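Local atomic coordinates of Lin1840 protein (Listeria innocua serovar 6a, PDB entry 4ZOC), a protein that probably hydrolyses terminal, non-reducing beta-D-glucosyl residues with release of beta-D-glucose, and takes part in beta-1,2-glucan metabolism. Residues T212-Q217 and F687-L692; P615-L620 and E716-Y722; E640-Y645 and V705-S709. The protein carries 2 engineered substitutions. One frame throughout, in Å; residues are numbered along the deposited sequence.

Overall arrangement
Contacts 2 and 3 lie in one mixed five-stranded sheet of the fibronectin type III-like domain, ordered 617-620, 712-720, 699-706, 638-648, 659-668. Contact 2 joins the first two strands and contact 3 the next two; their centres are about 22 Å apart. Along the chain, contact 3 is nested inside the loop closed by contact 2. Contact 1 joins domains instead: helix 212-219 of the N-terminal, TIM-barrel part meets the hairpin of strands 687-688 and 694-695. Its centre is about 24 Å from that of contact 2 and 26 Å from that of contact 3, and its segments alternate with theirs. Thus two contacts build the C-terminal sandwich, and the third docks it on the barrel domain.

Contact 1: T212-Q217 and F687-L692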
loop_
_atom_site.group_PDB
_atom_site.type_symbol
_atom_site.label_atom_id
_atom_site.label_comp_id
_atom_site.label_asym_id
_atom_site.label_seq_id
_atom_site.Cartn_x
_atom_site.Cartn_y
_atom_site.Cartn_z
ATOM N N THR A 212 -4.178 -9.400 11.137
ATOM C CA THR A 212 -4.701 -9.240 12.499
ATOM C C THR A 212 -3.631 -8.768 13.466
ATOM O O THR A 212 -3.822 -7.817 14.243
ATOM C CB THR A 212 -5.384 -10.490 12.958
ATOM O OG1 THR A 212 -6.284 -10.996 11.926
ATOM C CG2 THR A 212 -6.183 -10.157 14.214
ATOM N N ARG A 213 -2.431 -9.344 13.338
ATOM C CA ARG A 213 -1.335 -8.980 14.225
ATOM C C ARG A 213 -0.978 -7.516 14.039
ATOM O O ARG A 213 -0.730 -6.818 15.007
ATOM C CB ARG A 213 -0.078 -9.835 13.977
ATOM C CG ARG A 213 1.075 -9.535 14.975
ATOM C CD ARG A 213 2.383 -10.258 14.584
ATOM N NE ARG A 213 2.599 -10.042 13.135
ATOM C CZ ARG A 213 2.963 -8.869 12.600
ATOM N NH1 ARG A 213 3.198 -7.818 13.394
ATOM N NH2 ARG A 213 3.038 -8.689 11.235
ATOM N N GLU A 214 -0.916 -7.068 12.767
ATOM C CA GLU A 214 -0.570 -5.647 12.529
ATOM C C GLU A 214 -1.714 -4.697 13.009
ATOM O O GLU A 214 -1.475 -3.629 13.590
ATOM C CB GLU A 214 -0.325 -5.373 11.042
ATOM C CG GLU A 214 1.148 -5.556 10.755
ATOM C CD GLU A 214 2.028 -4.582 11.529
ATOM O OE1 GLU A 214 2.930 -5.109 12.324
ATOM O OE2 GLU A 214 1.781 -3.349 11.327
ATOM N N LEU A 215 -2.938 -5.112 12.792
ATOM C CA LEU A 215 -4.087 -4.387 13.400
ATOM C C LEU A 215 -3.912 -4.173 14.889
ATOM O O LEU A 215 -3.920 -3.059 15.441
ATOM C CB LEU A 215 -5.385 -5.138 13.074
ATOM C CG LEU A 215 -6.643 -4.469 13.674
ATOM C CD1 LEU A 215 -6.978 -3.147 12.993
ATOM C CD2 LEU A 215 -7.770 -5.457 13.364
ATOM N N TYR A 216 -3.630 -5.264 15.600
ATOM C CA TYR A 216 -3.368 -5.110 17.059
ATOM C C TYR A 216 -2.133 -4.291 17.388
ATOM O O TYR A 216 -2.112 -3.509 18.380
ATOM C CB TYR A 216 -3.206 -6.481 17.730
ATOM C CG TYR A 216 -4.513 -7.174 18.118
ATOM C CD1 TYR A 216 -5.207 -7.926 17.256
ATOM C CD2 TYR A 216 -5.061 -6.976 19.409
ATOM C CE1 TYR A 216 -6.411 -8.526 17.619
ATOM C CE2 TYR A 216 -6.248 -7.573 19.768
ATOM C CZ TYR A 216 -6.912 -8.375 18.890
ATOM O OH TYR A 216 -8.106 -8.990 19.236
ATOM N N GLN A 217 -1.051 -4.533 16.625
ATOM C CA GLN A 217 0.237 -3.928 16.969
ATOM C C GLN A 217 0.263 -2.413 16.841
ATOM O O GLN A 217 0.770 -1.708 17.739
ATOM C CB GLN A 217 1.407 -4.470 16.057
ATOM C CG GLN A 217 2.743 -3.960 16.503
ATOM C CD GLN A 217 3.108 -4.481 17.884
ATOM O OE1 GLN A 217 3.090 -5.680 18.133
ATOM N NE2 GLN A 217 3.459 -3.590 18.764
ATOM N N PHE A 687 5.246 -6.812 22.668
ATOM C CA PHE A 687 4.672 -6.837 21.342
ATOM C C PHE A 687 3.763 -8.024 21.129
ATOM O O PHE A 687 3.770 -8.940 21.915
ATOM C CB PHE A 687 5.760 -6.823 20.261
ATOM C CG PHE A 687 6.513 -8.104 20.143
ATOM C CD1 PHE A 687 7.538 -8.386 21.084
ATOM C CD2 PHE A 687 6.192 -9.031 19.228
ATOM C CE1 PHE A 687 8.243 -9.569 20.987
ATOM C CE2 PHE A 687 6.894 -10.215 19.145
ATOM C CZ PHE A 687 7.906 -10.467 20.074
ATOM N N TYR A 688 2.971 -7.991 20.026
ATOM C CA TYR A 688 2.130 -9.060 19.638
ATOM C C TYR A 688 2.845 -10.114 18.811
ATOM O O TYR A 688 3.442 -9.776 17.836
ATOM C CB TYR A 688 0.932 -8.526 18.849
ATOM C CG TYR A 688 -0.034 -7.820 19.761
ATOM C CD1 TYR A 688 -0.928 -8.485 20.474
ATOM C CD2 TYR A 688 0.043 -6.433 19.942
ATOM C CE1 TYR A 688 -1.817 -7.788 21.322
ATOM C CE2 TYR A 688 -0.812 -5.739 20.764
ATOM C CZ TYR A 688 -1.761 -6.418 21.426
ATOM O OH TYR A 688 -2.569 -5.679 22.221
ATOM N N ASN A 689 2.799 -11.372 19.230
ATOM C CA ASN A 689 3.507 -12.415 18.527
ATOM C C ASN A 689 2.652 -13.069 17.438
ATOM O O ASN A 689 1.531 -12.607 17.185
ATOM C CB ASN A 689 4.101 -13.389 19.515
ATOM C CG ASN A 689 3.082 -14.294 20.174
ATOM O OD1 ASN A 689 1.910 -14.308 19.849
ATOM N ND2 ASN A 689 3.576 -15.085 21.125
ATOM N N HIS A 690 3.147 -14.137 16.796
ATOM C CA HIS A 690 2.387 -14.718 15.653
ATOM C C HIS A 690 1.065 -15.278 16.125
ATOM O O HIS A 690 0.117 -15.330 15.323
ATOM C CB HIS A 690 3.200 -15.791 14.905
ATOM C CG HIS A 690 3.068 -17.129 15.494
ATOM N ND1 HIS A 690 3.658 -17.469 16.701
ATOM C CD2 HIS A 690 2.324 -18.191 15.119
ATOM C CE1 HIS A 690 3.313 -18.705 17.021
ATOM N NE2 HIS A 690 2.509 -19.166 16.074
ATOM N N GLN A 691 0.978 -15.676 17.399
ATOM C CA GLN A 691 -0.287 -16.140 18.016
ATOM C C GLN A 691 -1.209 -15.045 18.524
ATOM O O GLN A 691 -2.265 -15.366 19.106
ATOM C CB GLN A 691 0.026 -17.082 19.219
ATOM C CG GLN A 691 -0.629 -18.424 19.111
ATOM C CD GLN A 691 0.132 -19.497 19.869
ATOM O OE1 GLN A 691 1.327 -19.363 20.122
ATOM N NE2 GLN A 691 -0.560 -20.568 20.224
ATOM N N LEU A 692 -0.853 -13.769 18.349
ATOM C CA LEU A 692 -1.650 -12.633 18.885
ATOM C C LEU A 692 -1.603 -12.487 20.424
ATOM O O LEU A 692 -2.408 -11.762 21.049
ATOM C CB LEU A 692 -3.081 -12.644 18.355
ATOM C CG LEU A 692 -3.169 -12.787 16.845
ATOM C CD1 LEU A 692 -4.632 -12.765 16.404
ATOM C CD2 LEU A 692 -2.389 -11.727 16.097
HETATM O O HOH W 1 3.780 -7.558 16.314
HETATM O O HOH W 2 -3.646 -3.396 20.477
#
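Tyr-688, in the m rotamer (chi1 -73°), swings its ring against helix 212-217 so that CB of Tyr-216 sits over its face, 3.8 Å from the ring centroid and 4° off the normal, a CH-pi contact. The two tyrosine rings meet obliquely, with planes at 49°, while the Tyr-216 hydroxyl hydrogen-bonds to Glu-260. Gln-217, t then p, curls its amide back so that OE1 accepts the backbone N of Tyr-688 at 3.0 Å. The helix belongs to the family 3 TIM-barrel domain and the partner to a beta hairpin of the fibronectin-like domain, an interdomain seam. Positive phi (71°) at Leu-692 ends the type I turn begun at Asn-689; the m,t side chain of Leu-692 lays CD2 3.5 Å from CA of Arg-213. Long Arg-213 (t,t,p) passes CD 3.5 Å from Tyr-688 O; its NH2 forms a salt bridge with Asp-242 of the second subunit, its NH1 another with Glu-214 OE1 (2.9 Å), and NH1 also binds water 1, which donates to Gln-217 OE1 and Tyr-688 O.

Contact 2: P615-L620 and E716-Y722; sequences PKELNL and EVEVGGY
Strand 617-620 runs parallel to strand 716-720, with short axes 4.6 Å apart at closest approach and crossing at -27°. Both are extended, and the register pairs Glu-617 with Glu-718 (CA-CA 4.7 Å), side chains on one face, and Leu-618 with Val-719 (CA-CA 4.8 Å) on the other, buried face, which suits aliphatic residues.

The backbone bonds follow the staggered parallel pattern, alternate residues bonding across: Leu-618 to the two residues flanking Val-719, Glu-718 to the two flanking Glu-617. Glu-718 N donates to Lys-616 O (2.9 Å), Leu-618 N to Glu-718 O (3.1 Å) and Gly-720 N to Leu-618 O (2.9 Å). A weak Leu-620 N to Gly-720 O bond (3.5 Å) follows, Glu-617 CA makes a CA-H...O contact with Glu-718 O (3.1 Å), and water 3 bridges the main-chain carbonyls of Pro-615 and Glu-716.

Side-chain polar links are looser. Lys-616 bends back to give Glu-716 O a weak bond from NZ (3.2 Å). Asn-619, chi1 m, weakly bonds Gly-720 O through ND2 (3.4 Å), and its CG lies over one face of the Tyr-722 ring. Gly-721 has phi 86°, and a CB there would come within 2.8 Å of Asn-619 ND2, so glycine suits the corner.

Apolar packing involves beta-branched Val-717 and Val-719, both chi1 t: Val-717 CG1 is 4.0 Å from Leu-618 CB, and Val-719 CG1 3.9 Å from Leu-620 CD2.

Such parallel pairing of an early strand with the last resembles the A'-G pair of immunoglobulin-like sandwiches. Strand 617-620 edges the sheet, strand 699-706 flanks 712-720 on its other side, and Leu-618 packs on Leu-624 of strand 624-632.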
loop_
_atom_site.group_PDB
_atom_site.type_symbol
_atom_site.label_atom_id
_atom_site.label_comp_id
_atom_site.label_asym_id
_atom_site.label_seq_id
_atom_site.Cartn_x
_atom_site.Cartn_y
_atom_site.Cartn_z
ATOM N N PRO A 615 21.363 1.106 33.194
ATOM C CA PRO A 615 21.735 -0.314 33.374
ATOM C C PRO A 615 22.064 -1.029 32.074
ATOM O O PRO A 615 21.494 -0.737 31.014
ATOM C CB PRO A 615 20.484 -0.967 33.999
ATOM C CG PRO A 615 19.367 0.039 33.840
ATOM C CD PRO A 615 20.002 1.410 33.646
ATOM N N LYS A 616 22.949 -1.996 32.184
ATOM C CA LYS A 616 23.333 -2.821 31.079
ATOM C C LYS A 616 22.340 -4.001 30.974
ATOM O O LYS A 616 22.211 -4.587 29.919
ATOM C CB LYS A 616 24.776 -3.327 31.261
ATOM C CG LYS A 616 25.763 -2.744 30.284
ATOM C CD LYS A 616 25.844 -3.612 28.990
ATOM C CE LYS A 616 24.487 -4.118 28.435
ATOM N NZ LYS A 616 24.354 -3.988 26.965
ATOM N N GLU A 617 21.640 -4.314 32.072
ATOM C CA GLU A 617 20.694 -5.440 32.138
ATOM C C GLU A 617 19.437 -4.992 32.848
ATOM O O GLU A 617 19.488 -4.045 33.603
ATOM C CB GLU A 617 21.338 -6.606 32.897
ATOM C CG GLU A 617 22.517 -7.132 32.110
ATOM C CD GLU A 617 23.104 -8.388 32.660
ATOM O OE1 GLU A 617 23.156 -9.344 31.883
ATOM O OE2 GLU A 617 23.451 -8.437 33.861
ATOM N N LEU A 618 18.348 -5.721 32.617
ATOM C CA LEU A 618 17.039 -5.479 33.174
ATOM C C LEU A 618 16.411 -6.828 33.252
ATOM O O LEU A 618 16.668 -7.730 32.377
ATOM C CB LEU A 618 16.231 -4.663 32.191
ATOM C CG LEU A 618 15.309 -3.577 32.596
ATOM C CD1 LEU A 618 15.952 -2.662 33.612
ATOM C CD2 LEU A 618 14.901 -2.843 31.333
ATOM N N ASN A 619 15.645 -7.035 34.296
ATOM C CA ASN A 619 14.814 -8.210 34.369
ATOM C C ASN A 619 13.602 -8.031 33.505
ATOM O O ASN A 619 13.261 -6.917 33.154
ATOM C CB ASN A 619 14.433 -8.463 35.802
ATOM C CG ASN A 619 15.605 -9.026 36.619
ATOM O OD1 ASN A 619 15.946 -8.489 37.641
ATOM N ND2 ASN A 619 16.165 -10.120 36.182
ATOM N N LEU A 620 12.970 -9.130 33.149
ATOM C CA LEU A 620 11.703 -9.076 32.514
ATOM C C LEU A 620 10.741 -8.432 33.473
ATOM O O LEU A 620 10.855 -8.566 34.723
ATOM C CB LEU A 620 11.225 -10.465 32.164
ATOM C CG LEU A 620 12.008 -11.225 31.082
ATOM C CD1 LEU A 620 11.953 -12.753 31.224
ATOM C CD2 LEU A 620 11.558 -10.753 29.667
ATOM N N GLU A 716 22.472 0.185 24.750
ATOM C CA GLU A 716 22.013 -1.204 24.679
ATOM C C GLU A 716 21.713 -1.715 26.068
ATOM O O GLU A 716 22.467 -1.457 27.036
ATOM C CB GLU A 716 23.059 -2.142 24.018
ATOM C CG GLU A 716 23.287 -1.714 22.608
ATOM C CD GLU A 716 24.001 -2.696 21.739
ATOM O OE1 GLU A 716 24.673 -3.558 22.266
ATOM O OE2 GLU A 716 23.877 -2.556 20.500
ATOM N N VAL A 717 20.639 -2.509 26.142
ATOM C CA VAL A 717 20.142 -3.116 27.369
ATOM C C VAL A 717 19.788 -4.544 27.074
ATOM O O VAL A 717 19.048 -4.854 26.139
ATOM C CB VAL A 717 18.893 -2.431 27.924
ATOM C CG1 VAL A 717 18.428 -3.158 29.163
ATOM C CG2 VAL A 717 19.154 -0.957 28.200
ATOM N N GLU A 718 20.341 -5.441 27.858
ATOM C CA GLU A 718 20.004 -6.814 27.721
ATOM C C GLU A 718 18.921 -7.163 28.779
ATOM O O GLU A 718 19.179 -7.116 29.972
ATOM C CB GLU A 718 21.265 -7.684 27.886
ATOM C CG GLU A 718 21.014 -9.141 27.556
ATOM C CD GLU A 718 20.913 -9.448 26.058
ATOM O OE1 GLU A 718 20.164 -10.426 25.742
ATOM O OE2 GLU A 718 21.613 -8.810 25.214
ATOM N N VAL A 719 17.751 -7.570 28.299
ATOM C CA VAL A 719 16.619 -7.978 29.096
ATOM C C VAL A 719 16.589 -9.478 29.269
ATOM O O VAL A 719 16.646 -10.259 28.298
ATOM C CB VAL A 719 15.286 -7.446 28.479
ATOM C CG1 VAL A 719 14.103 -7.750 29.393
ATOM C CG2 VAL A 719 15.330 -5.952 28.361
ATOM N N GLY A 720 16.601 -9.939 30.507
ATOM C CA GLY A 720 16.412 -11.393 30.734
ATOM C C GLY A 720 16.227 -11.771 32.173
ATOM O O GLY A 720 15.936 -10.972 32.922
ATOM N N GLY A 721 16.383 -13.037 32.515
ATOM C CA GLY A 721 16.351 -13.469 33.928
ATOM C C GLY A 721 14.965 -13.749 34.415
ATOM O O GLY A 721 14.145 -14.394 33.695
ATOM N N TYR A 722 14.646 -13.244 35.600
ATOM C CA TYR A 722 13.333 -13.442 36.158
ATOM C C TYR A 722 12.352 -12.328 35.838
ATOM O O TYR A 722 12.739 -11.297 35.295
ATOM C CB TYR A 722 13.434 -13.680 37.694
ATOM C CG TYR A 722 14.040 -12.535 38.438
ATOM C CD1 TYR A 722 13.284 -11.478 38.810
ATOM C CD2 TYR A 722 15.432 -12.517 38.754
ATOM C CE1 TYR A 722 13.840 -10.389 39.540
ATOM C CE2 TYR A 722 15.989 -11.465 39.471
ATOM C CZ TYR A 722 15.187 -10.384 39.846
ATOM O OH TYR A 722 15.710 -9.305 40.569
HETATM O O HOH W 3 22.255 0.671 28.803
HETATM O O HOH W 4 19.701 -9.510 31.398
#

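Contact 3: E640-Y645 and V705-S709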
loop_
_atom_site.group_PDB
_atom_site.type_symbol
_atom_site.label_atom_id
_atom_site.label_comp_id
_atom_site.label_asym_id
_atom_site.label_seq_id
_atom_site.Cartn_x
_atom_site.Cartn_y
_atom_site.Cartn_z
ATOM N N GLU A 640 12.531 22.406 23.387
ATOM C CA GLU A 640 13.036 21.273 22.656
ATOM C C GLU A 640 12.158 20.080 23.029
ATOM O O GLU A 640 11.625 19.984 24.157
ATOM C CB GLU A 640 14.499 20.981 23.085
ATOM C CG GLU A 640 15.176 19.807 22.368
ATOM C CD GLU A 640 15.183 19.955 20.845
ATOM O OE1 GLU A 640 16.189 20.350 20.208
ATOM O OE2 GLU A 640 14.108 19.676 20.253
ATOM N N VAL A 641 12.003 19.146 22.100
ATOM C CA VAL A 641 11.214 17.897 22.343
ATOM C C VAL A 641 12.187 16.770 22.478
ATOM O O VAL A 641 12.728 16.266 21.480
ATOM C CB VAL A 641 10.123 17.625 21.242
ATOM C CG1 VAL A 641 9.332 16.335 21.545
ATOM C CG2 VAL A 641 9.192 18.780 21.167
ATOM N N ILE A 642 12.385 16.335 23.742
ATOM C CA ILE A 642 13.221 15.140 24.015
ATOM C C ILE A 642 12.358 13.927 23.653
ATOM O O ILE A 642 11.205 13.858 24.073
ATOM C CB ILE A 642 13.649 15.035 25.466
ATOM C CG1 ILE A 642 14.431 16.304 25.867
ATOM C CG2 ILE A 642 14.353 13.725 25.696
ATOM C CD1 ILE A 642 14.724 16.498 27.367
ATOM N N GLN A 643 12.906 13.031 22.836
ATOM C CA GLN A 643 12.247 11.801 22.363
ATOM C C GLN A 643 13.044 10.588 22.785
ATOM O O GLN A 643 14.269 10.580 22.614
ATOM C CB GLN A 643 12.102 11.814 20.830
ATOM C CG GLN A 643 11.319 13.034 20.358
ATOM C CD GLN A 643 11.599 13.470 18.971
ATOM O OE1 GLN A 643 11.672 12.673 18.041
ATOM N NE2 GLN A 643 11.703 14.745 18.802
ATOM N N VAL A 644 12.333 9.563 23.249
ATOM C CA VAL A 644 12.969 8.266 23.575
ATOM C C VAL A 644 12.319 7.175 22.752
ATOM O O VAL A 644 11.096 6.973 22.807
ATOM C CB VAL A 644 12.872 7.949 25.069
ATOM C CG1 VAL A 644 13.563 6.644 25.377
ATOM C CG2 VAL A 644 13.394 9.106 25.901
ATOM N N TYR A 645 13.188 6.433 22.043
ATOM C CA TYR A 645 12.815 5.316 21.234
ATOM C C TYR A 645 13.412 3.998 21.737
ATOM O O TYR A 645 14.518 3.936 22.334
ATOM C CB TYR A 645 13.258 5.579 19.788
ATOM C CG TYR A 645 12.712 6.816 19.124
ATOM C CD1 TYR A 645 13.332 8.028 19.294
ATOM C CD2 TYR A 645 11.662 6.730 18.235
ATOM C CE1 TYR A 645 12.877 9.182 18.665
ATOM C CE2 TYR A 645 11.125 7.876 17.636
ATOM C CZ TYR A 645 11.738 9.074 17.841
ATOM O OH TYR A 645 11.282 10.200 17.252
ATOM N N VAL A 705 17.991 8.151 22.567
ATOM C CA VAL A 705 17.542 9.356 23.238
ATOM C C VAL A 705 17.962 10.542 22.351
ATOM O O VAL A 705 19.143 10.716 22.010
ATOM C CB VAL A 705 18.181 9.526 24.615
ATOM C CG1 VAL A 705 17.633 10.808 25.237
ATOM C CG2 VAL A 705 17.827 8.347 25.517
ATOM N N GLY A 706 17.020 11.398 22.008
ATOM C CA GLY A 706 17.432 12.540 21.206
ATOM C C GLY A 706 16.301 13.499 20.907
ATOM O O GLY A 706 15.317 13.570 21.636
ATOM N N THR A 707 16.437 14.194 19.780
ATOM C CA THR A 707 15.548 15.318 19.455
ATOM C C THR A 707 14.806 15.190 18.082
ATOM O O THR A 707 14.141 16.135 17.644
ATOM C CB THR A 707 16.312 16.651 19.448
ATOM O OG1 THR A 707 17.438 16.531 18.540
ATOM C CG2 THR A 707 16.836 16.986 20.847
ATOM N N SER A 708 15.013 14.049 17.449
ATOM C CA SER A 708 14.276 13.481 16.333
ATOM C C SER A 708 14.451 11.975 16.269
ATOM O O SER A 708 15.156 11.378 17.078
ATOM C CB SER A 708 14.681 14.095 15.007
ATOM O OG SER A 708 15.875 13.583 14.458
ATOM N N SER A 709 13.797 11.340 15.283
ATOM C CA SER A 709 13.977 9.907 15.079
ATOM C C SER A 709 15.344 9.574 14.520
ATOM O O SER A 709 15.685 8.405 14.532
ATOM C CB SER A 709 12.908 9.288 14.189
ATOM O OG SER A 709 12.900 9.855 12.872
#
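Glu-640 opens the segment with its side chain folded (chi1 t, chi2 p), so that OE2 accepts the N of Val-641 at 2.9 Å and forms a salt bridge with Lys-549; its CD passes 3.4 Å from CG2 of Thr-707. Val-641 contributes its carbonyl, which receives a CA-H...O contact from Thr-707 CA (3.6 Å). The next residue, Ile-642, turns its side chain into the apolar interior, where its CG2 comes 4.4 Å from CG1 of Val-705 and its branches fill the space against Leu-609, Val-676 and Phe-678.

Gln-643 is the pivot of the pairing. Its N donates to Gly-706 O (2.7 Å) and its O accepts from Gly-706 N (2.9 Å), the two reciprocal bonds of an antiparallel hydrogen-bonded pair. Gly-706 is fully extended (phi/psi -178/-153°), a conformation most easily taken by glycine. The buried amide of Gln-643 has polar work to do: NE2 donates to Val-641 O (3.2 Å), and OE1 accepts from Tyr-645 OH (2.6 Å) and lies 3.2 Å from Ser-708 CA. Val-644 faces Val-705 as the following non-hydrogen-bonded pair, with CA atoms 4.7 Å apart. Tyr-645, back on the face of Gln-643, reaches along the 705-709 chain, its CE1 3.5 Å from Ser-708 O and its OH 3.6 Å from Ser-709 CB; the OG of Ser-709 bonds to Phe-598 O.

Ile-642, Val-644 and Val-705 pack against strands 607-611 and 673-680, whereas Gln-643 and Tyr-645 face the loop carrying Phe-598 and Gly-599. Strands 638-648 and 699-706, probably equivalent to strands C and F, are thus antiparallel neighbours within the sheet, one face packed on the opposing layer, as in the beta sandwich of fibronectin type III-like domains.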